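Local structure of DegV family protein (Streptococcus agalactiae, 3LUP) at residues His169-Gly173 / Gly174-Asn178; Ser180-Ile183 / Gly184-Ser188. The protein binds a long-chain fatty acid, here elaidic acid, and may take part in lipid transport or fatty acid metabolism. All blocks are in the same frame, centred on the assembly; numbering follows the deposited sequence.

Interaction 1: His169-Gly173 / Gly174-Asn178. With ELA (Elaidic acid), chain B.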
loop_
_atom_site.group_PDB
_atom_site.type_symbol
_atom_site.label_atom_id
_atom_site.label_comp_id
_atom_site.label_asym_id
_atom_site.label_seq_id
_atom_site.Cartn_x
_atom_site.Cartn_y
_atom_site.Cartn_z
ATOM N N HIS A 169 9.972 -8.554 -11.700
ATOM C CA HIS A 169 8.976 -7.514 -11.525
ATOM C C HIS A 169 9.520 -6.353 -10.713
ATOM O O HIS A 169 9.471 -5.208 -11.160
ATOM C CB HIS A 169 7.735 -8.079 -10.869
ATOM C CG HIS A 169 7.012 -9.071 -11.717
ATOM N ND1 HIS A 169 5.822 -8.781 -12.351
ATOM C CD2 HIS A 169 7.309 -10.354 -12.035
ATOM C CE1 HIS A 169 5.414 -9.842 -13.023
ATOM N NE2 HIS A 169 6.296 -10.811 -12.846
ATOM N N LEU A 170 10.062 -6.655 -9.537
ATOM C CA LEU A 170 10.623 -5.617 -8.684
ATOM C C LEU A 170 11.835 -4.887 -9.253
ATOM O O LEU A 170 11.960 -3.675 -9.069
ATOM C CB LEU A 170 10.930 -6.153 -7.298
ATOM C CG LEU A 170 9.788 -5.981 -6.293
ATOM C CD1 LEU A 170 10.193 -6.532 -4.947
ATOM C CD2 LEU A 170 9.369 -4.517 -6.166
ATOM N N VAL A 171 12.704 -5.617 -9.943
ATOM C CA VAL A 171 13.942 -5.063 -10.482
ATOM C C VAL A 171 13.663 -4.254 -11.748
ATOM O O VAL A 171 14.030 -3.079 -11.830
ATOM C CB VAL A 171 14.972 -6.189 -10.769
ATOM C CG1 VAL A 171 16.211 -5.665 -11.524
ATOM C CG2 VAL A 171 15.365 -6.918 -9.468
ATOM N N LYS A 172 13.009 -4.887 -12.725
ATOM C CA LYS A 172 12.754 -4.265 -14.021
ATOM C C LYS A 172 11.663 -3.190 -13.960
ATOM O O LYS A 172 11.764 -2.147 -14.632
ATOM C CB LYS A 172 12.480 -5.314 -15.099
ATOM C CG LYS A 172 13.768 -5.746 -15.782
ATOM C CD LYS A 172 13.586 -6.816 -16.849
ATOM C CE LYS A 172 13.728 -8.218 -16.246
ATOM N NZ LYS A 172 14.156 -9.240 -17.265
ATOM N N GLY A 173 10.647 -3.432 -13.131
ATOM C CA GLY A 173 9.638 -2.417 -12.824
ATOM C C GLY A 173 10.268 -1.234 -12.120
ATOM O O GLY A 173 9.801 -0.112 -12.247
ATOM N N GLY A 174 11.325 -1.497 -11.359
ATOM C CA GLY A 174 12.182 -0.450 -10.821
ATOM C C GLY A 174 11.903 -0.037 -9.395
ATOM O O GLY A 174 12.501 0.925 -8.915
ATOM N N ARG A 175 11.004 -0.742 -8.706
ATOM C CA ARG A 175 10.640 -0.331 -7.336
ATOM C C ARG A 175 11.562 -0.893 -6.257
ATOM O O ARG A 175 11.580 -0.383 -5.132
ATOM C CB ARG A 175 9.169 -0.590 -6.995
ATOM C CG ARG A 175 8.182 -0.242 -8.089
ATOM C CD ARG A 175 8.004 1.240 -8.352
ATOM N NE ARG A 175 7.637 1.414 -9.757
ATOM C CZ ARG A 175 7.065 2.489 -10.289
ATOM N NH1 ARG A 175 6.764 3.537 -9.548
ATOM N NH2 ARG A 175 6.782 2.506 -11.579
ATOM N N LEU A 176 12.320 -1.932 -6.599
ATOM C CA LEU A 176 13.456 -2.350 -5.777
ATOM C C LEU A 176 14.628 -1.400 -6.029
ATOM O O LEU A 176 15.075 -1.240 -7.177
ATOM C CB LEU A 176 13.870 -3.800 -6.069
ATOM C CG LEU A 176 15.095 -4.301 -5.282
ATOM C CD1 LEU A 176 14.857 -4.302 -3.770
ATOM C CD2 LEU A 176 15.537 -5.676 -5.745
ATOM N N SER A 177 15.117 -0.768 -4.964
ATOM C CA SER A 177 16.176 0.233 -5.095
ATOM C C SER A 177 17.503 -0.441 -5.381
ATOM O O SER A 177 17.794 -1.493 -4.793
ATOM C CB SER A 177 16.293 1.064 -3.825
ATOM O OG SER A 177 15.080 1.011 -3.096
ATOM N N ASN A 178 18.286 0.188 -6.274
ATOM C CA ASN A 178 19.589 -0.296 -6.767
ATOM C C ASN A 178 19.501 -1.715 -7.359
ATOM O O ASN A 178 20.513 -2.422 -7.466
ATOM C CB ASN A 178 20.678 -0.182 -5.675
ATOM C CG ASN A 178 22.100 -0.319 -6.230
ATOM O OD1 ASN A 178 22.376 0.067 -7.366
ATOM N ND2 ASN A 178 23.004 -0.875 -5.427
HETATM C CA ELA B . 4.078 5.015 -11.128
HETATM C C ELA B . 4.765 5.243 -12.479
HETATM O O ELA B . 5.178 4.295 -13.211
HETATM C C3 ELA B . 2.761 4.250 -11.223
HETATM C C4 ELA B . 1.983 4.324 -9.913
HETATM C C5 ELA B . 1.654 2.933 -9.337
HETATM C C6 ELA B . 2.815 2.380 -8.499
HETATM C C7 ELA B . 2.793 0.891 -8.174
HETATM C C8 ELA B . 4.056 0.509 -7.391
HETATM C C9 ELA B . 3.768 -0.562 -6.347
HETATM C C10 ELA B . 4.854 -1.289 -5.648
HETATM C C11 ELA B . 4.584 -2.665 -5.074
HETATM C C12 ELA B . 5.064 -2.808 -3.635
HETATM C C13 ELA B . 3.931 -2.927 -2.629
HETATM C C14 ELA B . 4.293 -3.771 -1.415
HETATM C C15 ELA B . 3.071 -3.922 -0.498
HETATM C C16 ELA B . 3.402 -4.471 0.891
HETATM C C17 ELA B . 3.064 -3.458 1.979
HETATM C C18 ELA B . 2.505 -4.114 3.235
HETATM O OXT ELA B . 4.946 6.419 -12.871
HETATM O O HOH W 1 8.703 -2.765 -9.882
HETATM O O HOH W 2 15.215 -1.871 -9.807
#

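Interaction 2: Ser180-Ile183 / Gly184-Ser188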
loop_
_atom_site.group_PDB
_atom_site.type_symbol
_atom_site.label_atom_id
_atom_site.label_comp_id
_atom_site.label_asym_id
_atom_site.label_seq_id
_atom_site.Cartn_x
_atom_site.Cartn_y
_atom_site.Cartn_z
ATOM N N SER A 180 19.053 -3.323 -10.291
ATOM C CA SER A 180 19.835 -3.821 -11.402
ATOM C C SER A 180 21.299 -4.071 -11.013
ATOM O O SER A 180 21.986 -4.881 -11.648
ATOM C CB SER A 180 19.734 -2.858 -12.580
ATOM O OG SER A 180 20.062 -1.540 -12.172
ATOM N N ALA A 181 21.763 -3.388 -9.965
ATOM C CA ALA A 181 23.117 -3.600 -9.440
ATOM C C ALA A 181 23.216 -4.790 -8.483
ATOM O O ALA A 181 24.260 -5.424 -8.387
ATOM C CB ALA A 181 23.636 -2.338 -8.765
ATOM N N ILE A 182 22.129 -5.090 -7.780
ATOM C CA ILE A 182 22.133 -6.155 -6.770
ATOM C C ILE A 182 21.404 -7.452 -7.186
ATOM O O ILE A 182 21.454 -8.446 -6.454
ATOM C CB ILE A 182 21.584 -5.658 -5.396
ATOM C CG1 ILE A 182 20.163 -5.102 -5.542
ATOM C CG2 ILE A 182 22.522 -4.626 -4.777
ATOM C CD1 ILE A 182 19.475 -4.803 -4.229
ATOM N N ILE A 183 20.750 -7.444 -8.348
ATOM C CA ILE A 183 19.907 -8.577 -8.763
ATOM C C ILE A 183 20.677 -9.906 -8.872
ATOM O O ILE A 183 20.201 -10.941 -8.390
ATOM C CB ILE A 183 19.075 -8.269 -10.045
ATOM C CG1 ILE A 183 18.191 -9.466 -10.424
ATOM C CG2 ILE A 183 19.964 -7.794 -11.204
ATOM C CD1 ILE A 183 17.378 -9.282 -11.749
ATOM N N GLY A 184 21.872 -9.862 -9.465
ATOM C CA GLY A 184 22.730 -11.039 -9.598
ATOM C C GLY A 184 23.011 -11.771 -8.294
ATOM O O GLY A 184 23.234 -12.974 -8.296
ATOM N N ASN A 185 23.003 -11.037 -7.181
ATOM C CA ASN A 185 23.241 -11.602 -5.848
ATOM C C ASN A 185 22.007 -12.206 -5.182
ATOM O O ASN A 185 22.127 -13.029 -4.276
ATOM C CB ASN A 185 23.832 -10.539 -4.931
ATOM C CG ASN A 185 25.239 -10.157 -5.324
ATOM O OD1 ASN A 185 25.984 -10.962 -5.903
ATOM N ND2 ASN A 185 25.620 -8.916 -5.013
ATOM N N LEU A 186 20.825 -11.802 -5.630
ATOM C CA LEU A 186 19.602 -12.228 -4.981
ATOM C C LEU A 186 18.885 -13.345 -5.720
ATOM O O LEU A 186 17.967 -13.955 -5.176
ATOM C CB LEU A 186 18.666 -11.035 -4.795
ATOM C CG LEU A 186 19.314 -9.772 -4.226
ATOM C CD1 LEU A 186 18.361 -8.606 -4.334
ATOM C CD2 LEU A 186 19.764 -9.965 -2.789
ATOM N N LEU A 187 19.303 -13.624 -6.951
ATOM C CA LEU A 187 18.569 -14.580 -7.791
ATOM C C LEU A 187 18.470 -16.019 -7.254
ATOM O O LEU A 187 17.422 -16.643 -7.375
ATOM C CB LEU A 187 19.053 -14.542 -9.243
ATOM C CG LEU A 187 18.404 -13.432 -10.098
ATOM C CD1 LEU A 187 18.915 -13.468 -11.547
ATOM C CD2 LEU A 187 16.859 -13.459 -10.059
ATOM N N SER A 188 19.539 -16.519 -6.639
ATOM C CA SER A 188 19.567 -17.888 -6.119
ATOM C C SER A 188 18.940 -18.072 -4.753
ATOM O O SER A 188 18.913 -19.180 -4.224
ATOM C CB SER A 188 21.003 -18.384 -6.046
ATOM O OG SER A 188 21.383 -18.902 -7.302
HETATM O O HOH W 3 23.675 -7.811 -9.412
#

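Interaction 1: His169-Gly173 / Gly174-Asn178
L170 and L176 meet where the chain leaves helix 168-173 and folds back over its last turn. L170 CB lies 4.0 Å from L176 CB. A straight backbone bond backs the pair: L176 N donates to L170 O at 3.0 Å, with an N-H...O angle of 170°. A second, weak bond to the same oxygen comes from G174 N. G174 is the first residue past the helix to leave helical geometry; its positive phi, suited to glycine, turns the chain back. Both leucines are buried, resting on L193 of strand 192-195, and L170 also touches L272. The R175 side chain crosses that of L170 at about a right angle, with CD2 of L170 against R175 CB at 4.0 Å. The V171 flank is looser and wetter. There V171 CG2 lies alongside L176 CD2 at 3.9 Å, and one water donates to both V171 O and L176 O. On the ligand side of the turn, a different water joins H169 O to R175 N. R175 leaves the turn on this side: its chain bends at CB-CG (chi2 -71°), bringing the guanidinium to the fatty acid head. NH2 donates to O of elaidic acid at 2.9 Å, the carboxyl carbon C lies in the guanidinium plane at its edge, and C8 of the tail covers one face. The bonds of NH1 to I96 O and of NH2 to the carboxylate together should limit rotation of the group. The whole is a glycine-terminated helix end that carries a carboxylate-binding arginine into the fatty acid pocket.

Interaction 2: Ser180-Ile183 / Gly184-Ser188
I182 and L186, one helical turn apart, touch through their outer methyls: CD1 of I182 is 4.0 Å from CD1 of L186, the two side chains meeting at a slant. CG1 of I182 sits between the backbone N and the carbonyl carbon (chi1 58°), which lays the chain across the helix on the side facing V203, and L186 CD1 comes up against both CG1 and CD1. L186 CG also rests on I182 O, a plain van der Waals contact. The next pair along, I183 and L187, repeats the i to i+4 spacing, CG1 of I183 lying 4.0 Å from CG of L187. With I183 CG1 anti to the backbone N (chi1 -179°), the CB-CG1 bond turns toward the following turn, where it meets the branch point of L187. Behind these pairs is the last turn of helix 179-186, bonded mainly in the i to i+3 manner of a 3-10 turn. N185 N donates to I182 O at 3.1 Å and L186 N to I183 O at 3.0 Å; L187 N adds only a weak i to i+4 bond to I183 O. The helix is kinked at G184 and N185: neither N makes the regular i to i+4 bond, and N185 N uses the shorter-range one to I182 O instead. A water takes up part of that gap, accepting from G184 N at 2.7 Å and donating weakly to A181 O. Farther out, A181, G184 and N185 line the exposed side of the helix. I182 and L186 both touch V203 of strand 201-205.

In the fold
Interaction 1 closes before interaction 2 opens, and their centres lie about 11 Å apart on the same side of the chain's centre. Helix 168-173 leads through residues 174-178 straight into helix 179-186. The two also pack directly: V171 CG1 meets I183 CD1 at 3.8 Å, and S177 O meets I182 CD1 at the same distance. Both lie against the mixed six-stranded sheet, interaction 1 on strand 192-195 and interaction 2 on its antiparallel neighbour 201-205, one of the two edge strands; S177, bonded to I201, ties the linker to this margin. Interaction 1 faces the fatty acid through R175, whereas interaction 2 packs at the protein surface.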